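Local coordinates for protein iron-containing alcohol dehydrogenase (Ralstonia eutropha, PDB 3JZD) that probably reduces maleylacetate to 3-oxoadipate with NADH or NADPH, as a homodimeric member of the iron-containing alcohol dehydrogenase family, at residues 311-325 with 343-355. Residues are numbered along the deposited sequence; the frame is centred on the assembly and turned at random.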
loop_
_atom_site.group_PDB
_atom_site.type_symbol
_atom_site.label_atom_id
_atom_site.label_comp_id
_atom_site.label_asym_id
_atom_site.label_seq_id
_atom_site.Cartn_x
_atom_site.Cartn_y
_atom_site.Cartn_z
ATOM N N LEU A 311 24.623 15.711 19.700
ATOM C CA LEU A 311 25.582 14.651 19.420
ATOM C C LEU A 311 26.626 14.573 20.524
ATOM O O LEU A 311 27.226 13.510 20.770
ATOM C CB LEU A 311 26.298 14.853 18.054
ATOM C CG LEU A 311 25.454 14.840 16.788
ATOM C CD1 LEU A 311 26.308 15.232 15.598
ATOM C CD2 LEU A 311 24.772 13.408 16.603
ATOM N N ARG A 312 26.837 15.685 21.208
ATOM C CA ARG A 312 27.794 15.751 22.296
ATOM C C ARG A 312 27.471 14.670 23.343
ATOM O O ARG A 312 28.352 14.085 23.944
ATOM C CB ARG A 312 27.734 17.132 22.986
ATOM C CG ARG A 312 28.766 17.303 24.137
ATOM C CD ARG A 312 28.535 18.505 25.087
ATOM N NE ARG A 312 27.678 19.530 24.491
ATOM C CZ ARG A 312 26.332 19.564 24.584
ATOM N NH1 ARG A 312 25.651 18.632 25.260
ATOM N NH2 ARG A 312 25.656 20.542 23.994
ATOM N N ASP A 313 26.183 14.452 23.574
ATOM C CA ASP A 313 25.727 13.509 24.581
ATOM C C ASP A 313 25.726 12.049 24.208
ATOM O O ASP A 313 25.542 11.244 25.071
ATOM C CB ASP A 313 24.367 13.926 25.053
ATOM C CG ASP A 313 24.416 15.285 25.681
ATOM O OD1 ASP A 313 25.474 15.620 26.253
ATOM O OD2 ASP A 313 23.427 16.032 25.594
ATOM N N ILE A 314 25.969 11.717 22.951
ATOM C CA ILE A 314 26.006 10.325 22.522
ATOM C C ILE A 314 27.380 9.943 21.968
ATOM O O ILE A 314 27.509 9.045 21.127
ATOM C CB ILE A 314 24.853 9.937 21.554
ATOM C CG1 ILE A 314 24.917 10.765 20.263
ATOM C CG2 ILE A 314 23.487 10.163 22.220
ATOM C CD1 ILE A 314 24.385 10.009 19.011
ATOM N N GLY A 315 28.421 10.639 22.402
ATOM C CA GLY A 315 29.776 10.182 22.063
ATOM C C GLY A 315 30.436 10.720 20.815
ATOM O O GLY A 315 31.354 10.080 20.297
HETATM N N MSE A 316 29.971 11.851 20.304
HETATM C CA MSE A 316 30.612 12.454 19.146
HETATM C C MSE A 316 31.642 13.407 19.727
HETATM O O MSE A 316 31.304 14.191 20.603
HETATM C CB MSE A 316 29.615 13.256 18.332
HETATM C CG MSE A 316 30.172 13.950 17.087
HETATM SE SE MSE A 316 30.816 12.617 15.791
HETATM C CE MSE A 316 31.673 13.856 14.488
ATOM N N ARG A 317 32.898 13.331 19.282
ATOM C CA ARG A 317 33.887 14.327 19.708
ATOM C C ARG A 317 33.698 15.613 18.873
ATOM O O ARG A 317 33.588 15.560 17.626
ATOM C CB ARG A 317 35.307 13.806 19.504
ATOM C CG ARG A 317 35.614 12.522 20.269
ATOM C CD ARG A 317 37.103 12.222 20.266
ATOM N NE ARG A 317 37.634 12.098 18.917
ATOM C CZ ARG A 317 38.921 12.280 18.602
ATOM N NH1 ARG A 317 39.794 12.618 19.541
ATOM N NH2 ARG A 317 39.349 12.159 17.341
ATOM N N GLU A 318 33.675 16.765 19.537
ATOM C CA GLU A 318 33.573 18.017 18.812
ATOM C C GLU A 318 34.736 18.145 17.798
ATOM O O GLU A 318 34.589 18.683 16.718
ATOM C CB GLU A 318 33.659 19.212 19.745
ATOM C CG GLU A 318 33.405 20.525 18.991
ATOM C CD GLU A 318 33.219 21.749 19.879
ATOM O OE1 GLU A 318 33.485 21.686 21.110
ATOM O OE2 GLU A 318 32.774 22.799 19.334
ATOM N N GLU A 319 35.866 17.592 18.173
ATOM C CA GLU A 319 37.079 17.640 17.381
ATOM C C GLU A 319 37.015 16.811 16.096
ATOM O O GLU A 319 37.930 16.865 15.333
ATOM C CB GLU A 319 38.262 17.137 18.237
ATOM C CG GLU A 319 38.501 17.969 19.538
ATOM C CD GLU A 319 37.674 17.564 20.766
ATOM O OE1 GLU A 319 36.797 16.674 20.672
ATOM O OE2 GLU A 319 37.921 18.166 21.844
ATOM N N ASP A 320 35.967 16.022 15.907
ATOM C CA ASP A 320 35.772 15.200 14.716
ATOM C C ASP A 320 34.755 15.780 13.723
ATOM O O ASP A 320 34.503 15.187 12.681
ATOM C CB ASP A 320 35.246 13.825 15.131
ATOM C CG ASP A 320 36.309 12.918 15.665
ATOM O OD1 ASP A 320 37.474 13.138 15.307
ATOM O OD2 ASP A 320 35.968 11.953 16.402
ATOM N N LEU A 321 34.164 16.923 14.054
ATOM C CA LEU A 321 33.147 17.515 13.222
ATOM C C LEU A 321 33.724 17.966 11.899
ATOM O O LEU A 321 33.092 17.757 10.865
ATOM C CB LEU A 321 32.429 18.659 13.959
ATOM C CG LEU A 321 31.610 18.282 15.227
ATOM C CD1 LEU A 321 31.142 19.588 15.957
ATOM C CD2 LEU A 321 30.411 17.342 14.947
ATOM N N ASP A 322 34.937 18.536 11.902
ATOM C CA ASP A 322 35.558 18.923 10.656
ATOM C C ASP A 322 35.686 17.696 9.742
ATOM O O ASP A 322 35.372 17.793 8.548
ATOM C CB ASP A 322 36.947 19.515 10.847
ATOM C CG ASP A 322 36.953 20.852 11.608
ATOM O OD1 ASP A 322 35.966 21.638 11.564
ATOM O OD2 ASP A 322 38.004 21.105 12.248
ATOM N N ARG A 323 36.155 16.562 10.277
ATOM C CA ARG A 323 36.304 15.355 9.477
ATOM C C ARG A 323 34.937 14.845 9.010
ATOM O O ARG A 323 34.774 14.421 7.872
ATOM C CB ARG A 323 37.010 14.256 10.253
ATOM C CG ARG A 323 37.157 12.938 9.475
ATOM C CD ARG A 323 37.778 11.809 10.305
ATOM N NE ARG A 323 39.112 12.152 10.772
ATOM C CZ ARG A 323 40.259 11.905 10.130
ATOM N NH1 ARG A 323 40.287 11.253 8.981
ATOM N NH2 ARG A 323 41.404 12.316 10.655
ATOM N N ALA A 324 33.965 14.901 9.893
ATOM C CA ALA A 324 32.615 14.492 9.558
ATOM C C ALA A 324 32.072 15.303 8.377
ATOM O O ALA A 324 31.362 14.753 7.529
ATOM C CB ALA A 324 31.689 14.632 10.795
ATOM N N ALA A 325 32.343 16.606 8.344
ATOM C CA ALA A 325 31.867 17.417 7.234
ATOM C C ALA A 325 32.589 16.977 5.921
ATOM O O ALA A 325 31.965 16.907 4.855
ATOM C CB ALA A 325 32.055 18.890 7.485
ATOM N N PRO A 343 27.594 25.021 4.902
ATOM C CA PRO A 343 26.330 24.749 5.555
ATOM C C PRO A 343 26.252 23.319 6.155
ATOM O O PRO A 343 25.571 23.130 7.125
ATOM C CB PRO A 343 25.297 24.977 4.453
ATOM C CG PRO A 343 26.058 24.750 3.140
ATOM C CD PRO A 343 27.441 25.288 3.461
ATOM N N ILE A 344 26.953 22.339 5.597
ATOM C CA ILE A 344 26.985 20.994 6.227
ATOM C C ILE A 344 27.744 21.048 7.547
ATOM O O ILE A 344 27.312 20.453 8.545
ATOM C CB ILE A 344 27.586 19.886 5.319
ATOM C CG1 ILE A 344 26.554 19.479 4.262
ATOM C CG2 ILE A 344 28.038 18.641 6.154
ATOM C CD1 ILE A 344 25.311 18.773 4.787
ATOM N N ARG A 345 28.848 21.791 7.559
ATOM C CA ARG A 345 29.627 21.938 8.774
ATOM C C ARG A 345 28.814 22.664 9.866
ATOM O O ARG A 345 28.940 22.347 11.040
ATOM C CB ARG A 345 30.931 22.686 8.503
ATOM C CG ARG A 345 31.746 22.871 9.783
ATOM C CD ARG A 345 32.199 21.523 10.309
ATOM N NE ARG A 345 33.048 21.661 11.474
ATOM C CZ ARG A 345 32.590 21.877 12.703
ATOM N NH1 ARG A 345 31.277 22.030 12.928
ATOM N NH2 ARG A 345 33.439 21.977 13.712
ATOM N N ALA A 346 27.990 23.634 9.477
ATOM C CA ALA A 346 27.125 24.369 10.426
ATOM C C ALA A 346 25.965 23.460 10.932
ATOM O O ALA A 346 25.550 23.560 12.094
ATOM C CB ALA A 346 26.548 25.663 9.750
ATOM N N LEU A 347 25.462 22.581 10.051
ATOM C CA LEU A 347 24.428 21.614 10.436
ATOM C C LEU A 347 25.020 20.760 11.529
ATOM O O LEU A 347 24.422 20.574 12.563
ATOM C CB LEU A 347 24.038 20.710 9.251
ATOM C CG LEU A 347 23.035 19.547 9.425
ATOM C CD1 LEU A 347 22.573 19.015 8.046
ATOM C CD2 LEU A 347 23.624 18.374 10.343
ATOM N N LEU A 348 26.213 20.251 11.286
ATOM C CA LEU A 348 26.894 19.383 12.243
ATOM C C LEU A 348 27.177 20.046 13.591
ATOM O O LEU A 348 27.096 19.392 14.639
ATOM C CB LEU A 348 28.199 18.893 11.615
ATOM C CG LEU A 348 28.052 17.802 10.562
ATOM C CD1 LEU A 348 29.330 17.605 9.801
ATOM C CD2 LEU A 348 27.630 16.519 11.240
ATOM N N GLN A 349 27.514 21.339 13.576
ATOM C CA GLN A 349 27.829 22.049 14.802
ATOM C C GLN A 349 26.538 22.174 15.643
ATOM O O GLN A 349 26.553 21.978 16.863
ATOM C CB GLN A 349 28.369 23.440 14.506
ATOM C CG GLN A 349 28.859 24.180 15.743
ATOM C CD GLN A 349 30.092 23.518 16.327
ATOM O OE1 GLN A 349 30.922 22.984 15.587
ATOM N NE2 GLN A 349 30.224 23.549 17.631
ATOM N N ALA A 350 25.442 22.545 14.981
ATOM C CA ALA A 350 24.135 22.686 15.637
ATOM C C ALA A 350 23.629 21.349 16.216
ATOM O O ALA A 350 23.067 21.309 17.299
ATOM C CB ALA A 350 23.084 23.294 14.649
ATOM N N ALA A 351 23.831 20.280 15.479
ATOM C CA ALA A 351 23.482 18.924 15.926
ATOM C C ALA A 351 24.353 18.537 17.140
ATOM O O ALA A 351 23.843 17.953 18.125
ATOM C CB ALA A 351 23.689 17.895 14.782
ATOM N N TYR A 352 25.642 18.900 17.076
ATOM C CA TYR A 352 26.605 18.626 18.170
ATOM C C TYR A 352 26.137 19.271 19.466
ATOM O O TYR A 352 26.102 18.645 20.523
ATOM C CB TYR A 352 28.031 19.116 17.844
ATOM C CG TYR A 352 28.977 18.907 19.001
ATOM C CD1 TYR A 352 29.492 17.661 19.269
ATOM C CD2 TYR A 352 29.263 19.930 19.883
ATOM C CE1 TYR A 352 30.298 17.441 20.353
ATOM C CE2 TYR A 352 30.084 19.713 20.974
ATOM C CZ TYR A 352 30.591 18.475 21.197
ATOM O OH TYR A 352 31.410 18.249 22.263
ATOM N N GLU A 353 25.744 20.519 19.342
ATOM C CA GLU A 353 25.364 21.334 20.468
ATOM C C GLU A 353 23.930 21.150 20.901
ATOM O O GLU A 353 23.609 21.485 21.996
ATOM C CB GLU A 353 25.630 22.807 20.150
ATOM C CG GLU A 353 27.143 23.152 20.124
ATOM C CD GLU A 353 27.437 24.537 19.579
ATOM O OE1 GLU A 353 26.483 25.253 19.220
ATOM O OE2 GLU A 353 28.629 24.915 19.466
ATOM N N GLY A 354 23.069 20.614 20.073
ATOM C CA GLY A 354 21.690 20.415 20.487
ATOM C C GLY A 354 20.896 21.711 20.511
ATOM O O GLY A 354 20.057 21.917 21.380
ATOM N N VAL A 355 21.179 22.570 19.549
ATOM C CA VAL A 355 20.451 23.810 19.383
ATOM C C VAL A 355 19.062 23.483 18.796
ATOM O O VAL A 355 18.949 22.761 17.820
ATOM C CB VAL A 355 21.219 24.767 18.440
ATOM C CG1 VAL A 355 20.485 26.138 18.304
ATOM C CG2 VAL A 355 22.671 25.002 18.942
HETATM O O HOH W 1 33.679 16.691 22.411
HETATM O O HOH W 2 34.046 23.076 17.046
HETATM O O HOH W 3 30.755 23.606 21.252
#
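Leu321 sits as a knob in a hole formed by Arg345, Leu348, Gln349 and Tyr352, joining helix 321-328 to helix 341-353 in the C-terminal all-helical part of this iron-containing alcohol dehydrogenase. It is a worked example of an apolar knob bordered by a polar network. The axes of segments 321-325 and 343-353 approach to 9.2 Å, their N-to-C directions 135° apart. Leu321 CB lies over the centre of the Arg345 guanidinium, 3.5 Å from Arg345 CZ. At that group's edge, Arg345 NE donates to Asp322 OD1 at 2.9 Å in a salt bridge, on the anti side of the carboxylate, somewhat out of its plane. The bend of Arg345 at chi2 (65°) turns its NH1 back to Gln349 OE1, while Gln349 NE2 donates to Glu318 OE2 and Glu353 OE2; together these bonds settle the amide's flip. Tyr352, with CG anti to the backbone N (chi1 176°), extends its ring between Glu318 CB and Arg312 CB, each 3.9 Å from the ring centroid, on opposite faces; Met316 O meets its edge. The helix ends in a Schellman motif at Gly354, and carbonyls in its last turn accept from 3-10 segment 311-313: Leu311 N donates to Ala351 O, and Arg312 N meets Tyr352 O in the carbonyl plane at 3.1 Å.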